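Side-chain contact in phenol hydroxylase component phO (Pseudomonas stutzeri, PDB 3U52), which is probably a small subunit of the multicomponent phenol hydroxylase, an oxygenase complex that hydroxylates phenol to catechol: residues S68-F73 / P109-M114. Numbering follows the deposited sequence.
Sequences SAKADF and PGLKGM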
ATOM      1  N   SER E  68      32.517 -13.910  47.845  1.00 32.20           N
ATOM      2  CA  SER E  68      32.506 -12.716  48.699  1.00 33.41           C
ATOM      3  C   SER E  68      32.656 -13.070  50.189  1.00 34.00           C
ATOM      4  O   SER E  68      33.451 -12.454  50.913  1.00 33.20           O
ATOM      5  CB  SER E  68      31.199 -11.949  48.523  1.00 33.33           C
ATOM      6  OG  SER E  68      31.267 -10.676  49.149  1.00 36.18           O
ATOM      7  N   ALA E  69      31.879 -14.057  50.632  1.00 35.47           N
ATOM      8  CA  ALA E  69      31.862 -14.456  52.044  1.00 37.02           C
ATOM      9  C   ALA E  69      33.228 -15.011  52.504  1.00 37.87           C
ATOM     10  O   ALA E  69      33.572 -14.907  53.683  1.00 38.68           O
ATOM     11  CB  ALA E  69      30.737 -15.462  52.289  1.00 37.24           C
ATOM     12  N   LYS E  70      34.012 -15.553  51.567  1.00 38.28           N
ATOM     13  CA  LYS E  70      35.333 -16.128  51.885  1.00 38.97           C
ATOM     14  C   LYS E  70      36.499 -15.122  51.824  1.00 38.82           C
ATOM     15  O   LYS E  70      37.611 -15.443  52.227  1.00 38.95           O
ATOM     16  CB  LYS E  70      35.625 -17.325  50.965  1.00 39.37           C
ATOM     17  CG  LYS E  70      34.418 -18.250  50.695  1.00 41.95           C
ATOM     18  CD  LYS E  70      34.779 -19.388  49.758  1.00 44.61           C
ATOM     19  CE  LYS E  70      33.547 -20.220  49.383  1.00 48.49           C
ATOM     20  NZ  LYS E  70      33.863 -21.255  48.341  1.00 50.21           N
ATOM     21  N   ALA E  71      36.250 -13.918  51.311  1.00 38.80           N
ATOM     22  CA  ALA E  71      37.321 -12.958  50.961  1.00 38.80           C
ATOM     23  C   ALA E  71      37.708 -12.092  52.144  1.00 39.58           C
ATOM     24  O   ALA E  71      36.813 -11.530  52.808  1.00 40.78           O
ATOM     25  CB  ALA E  71      36.840 -12.056  49.823  1.00 38.34           C
ATOM     26  N   ASP E  72      39.010 -11.959  52.409  1.00 39.33           N
ATOM     27  CA  ASP E  72      39.503 -10.930  53.343  1.00 39.57           C
ATOM     28  C   ASP E  72      40.118  -9.816  52.505  1.00 38.34           C
ATOM     29  O   ASP E  72      41.339  -9.836  52.260  1.00 38.49           O
ATOM     30  CB  ASP E  72      40.580 -11.505  54.299  1.00 41.32           C
ATOM     31  CG  ASP E  72      40.892 -10.587  55.536  1.00 44.09           C
ATOM     32  OD1 ASP E  72      40.516  -9.376  55.612  1.00 45.67           O
ATOM     33  OD2 ASP E  72      41.548 -11.116  56.465  1.00 49.02           O
ATOM     34  N   PHE E  73      39.286  -8.884  52.014  1.00 36.25           N
ATOM     35  CA  PHE E  73      39.782  -7.779  51.176  1.00 34.78           C
ATOM     36  C   PHE E  73      40.651  -6.964  52.130  1.00 35.04           C
ATOM     37  O   PHE E  73      40.307  -6.872  53.277  1.00 35.47           O
ATOM     38  CB  PHE E  73      38.608  -6.912  50.677  1.00 33.01           C
ATOM     39  CG  PHE E  73      37.629  -7.636  49.768  1.00 30.80           C
ATOM     40  CD1 PHE E  73      37.996  -8.042  48.496  1.00 28.35           C
ATOM     41  CD2 PHE E  73      36.324  -7.884  50.185  1.00 31.73           C
ATOM     42  CE1 PHE E  73      37.060  -8.716  47.646  1.00 26.01           C
ATOM     43  CE2 PHE E  73      35.394  -8.558  49.344  1.00 29.72           C
ATOM     44  CZ  PHE E  73      35.786  -8.967  48.071  1.00 27.48           C
ATOM     45  N   PRO E 109      44.033 -14.038  46.250  1.00 31.55           N
ATOM     46  CA  PRO E 109      44.595 -15.390  45.983  1.00 32.09           C
ATOM     47  C   PRO E 109      43.671 -16.504  46.431  1.00 31.76           C
ATOM     48  O   PRO E 109      43.122 -16.469  47.530  1.00 31.78           O
ATOM     49  CB  PRO E 109      45.856 -15.402  46.849  1.00 32.72           C
ATOM     50  CG  PRO E 109      46.299 -13.920  46.787  1.00 33.64           C
ATOM     51  CD  PRO E 109      45.040 -13.119  46.823  1.00 31.59           C
ATOM     52  N   GLY E 110      43.454 -17.477  45.578  1.00 31.86           N
ATOM     53  CA  GLY E 110      42.625 -18.609  45.988  1.00 31.58           C
ATOM     54  C   GLY E 110      41.155 -18.425  45.676  1.00 32.15           C
ATOM     55  O   GLY E 110      40.365 -19.392  45.729  1.00 32.35           O
ATOM     56  N   LEU E 111      40.767 -17.192  45.353  1.00 31.16           N
ATOM     57  CA  LEU E 111      39.381 -16.941  44.973  1.00 31.02           C
ATOM     58  C   LEU E 111      39.444 -16.359  43.573  1.00 30.52           C
ATOM     59  O   LEU E 111      39.695 -15.168  43.396  1.00 30.08           O
ATOM     60  CB  LEU E 111      38.688 -16.006  45.969  1.00 30.42           C
ATOM     61  CG  LEU E 111      38.674 -16.475  47.431  1.00 31.28           C
ATOM     62  CD1 LEU E 111      38.078 -15.430  48.287  1.00 31.04           C
ATOM     63  CD2 LEU E 111      37.959 -17.812  47.627  1.00 31.28           C
ATOM     64  N   LYS E 112      39.259 -17.232  42.582  1.00 30.35           N
ATOM     65  CA  LYS E 112      39.501 -16.866  41.207  1.00 30.21           C
ATOM     66  C   LYS E 112      38.236 -16.988  40.364  1.00 29.43           C
ATOM     67  O   LYS E 112      38.295 -17.078  39.163  1.00 29.19           O
ATOM     68  CB  LYS E 112      40.610 -17.721  40.625  1.00 31.12           C
ATOM     69  CG  LYS E 112      40.243 -19.177  40.604  1.00 32.88           C
ATOM     70  CD  LYS E 112      41.282 -20.019  39.876  1.00 38.08           C
ATOM     71  CE  LYS E 112      41.151 -21.464  40.285  1.00 39.24           C
ATOM     72  NZ  LYS E 112      39.804 -21.988  39.952  1.00 41.49           N
ATOM     73  N   GLY E 113      37.087 -17.011  40.990  1.00 29.43           N
ATOM     74  CA  GLY E 113      35.876 -16.943  40.222  1.00 29.78           C
ATOM     75  C   GLY E 113      35.400 -18.345  39.870  1.00 30.50           C
ATOM     76  O   GLY E 113      36.033 -19.368  40.218  1.00 29.83           O
ATOM     77  N   MET E 114      34.256 -18.389  39.226  1.00 29.45           N
ATOM     78  CA  MET E 114      33.615 -19.642  38.936  1.00 31.42           C
ATOM     79  C   MET E 114      34.057 -20.195  37.603  1.00 30.76           C
ATOM     80  O   MET E 114      34.392 -19.445  36.663  1.00 29.99           O
ATOM     81  CB  MET E 114      32.092 -19.495  38.961  1.00 31.72           C
ATOM     82  CG  MET E 114      31.537 -19.023  40.313  1.00 34.49           C
ATOM     83  SD  MET E 114      29.811 -18.548  40.071  1.00 42.57           S
ATOM     84  CE  MET E 114      29.154 -20.216  40.301  1.00 44.94           C
TER
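Leu-111 drops its isobutyl group onto the backbone at Lys-70 and Ala-71, joining two surface loops of a beta-grasp (ubiquitin-like) fold, a mixed sheet with helix 50-62 packed on it. One loop leads from that helix to strand 77-80, the other leaves strand 102-107. The tight part is one methyl: CD1 of Leu-111 sits 3.7 Å from CA of Ala-71 and 3.9 Å from its CB. A branched leucine suits this spot because its two methyls spread over neighbouring residues, while small alanine lets CD1 come down to the main chain. The CB of Ala-71 lies 3.7 Å above one face of the Phe-73 ring, towards the rim; that ring packs on helix 50-62 and meets Trp-30 edge-to-face. On the solvent side CD2 reaches outward to the aliphatic stem of Lys-70. The lysine CG lies beside the backbone N (chi1 -40°), roughly anti to the carbonyl carbon, and the extended chain carries the ammonium away from the leucine. Cutting Leu-111 back to an alanine would probably open a gap above Ala-71 and take one apolar neighbour from the lysine stem. At this looser edge, CD2 of Leu-111 lies 4.1 Å from both CB and CD of Lys-70.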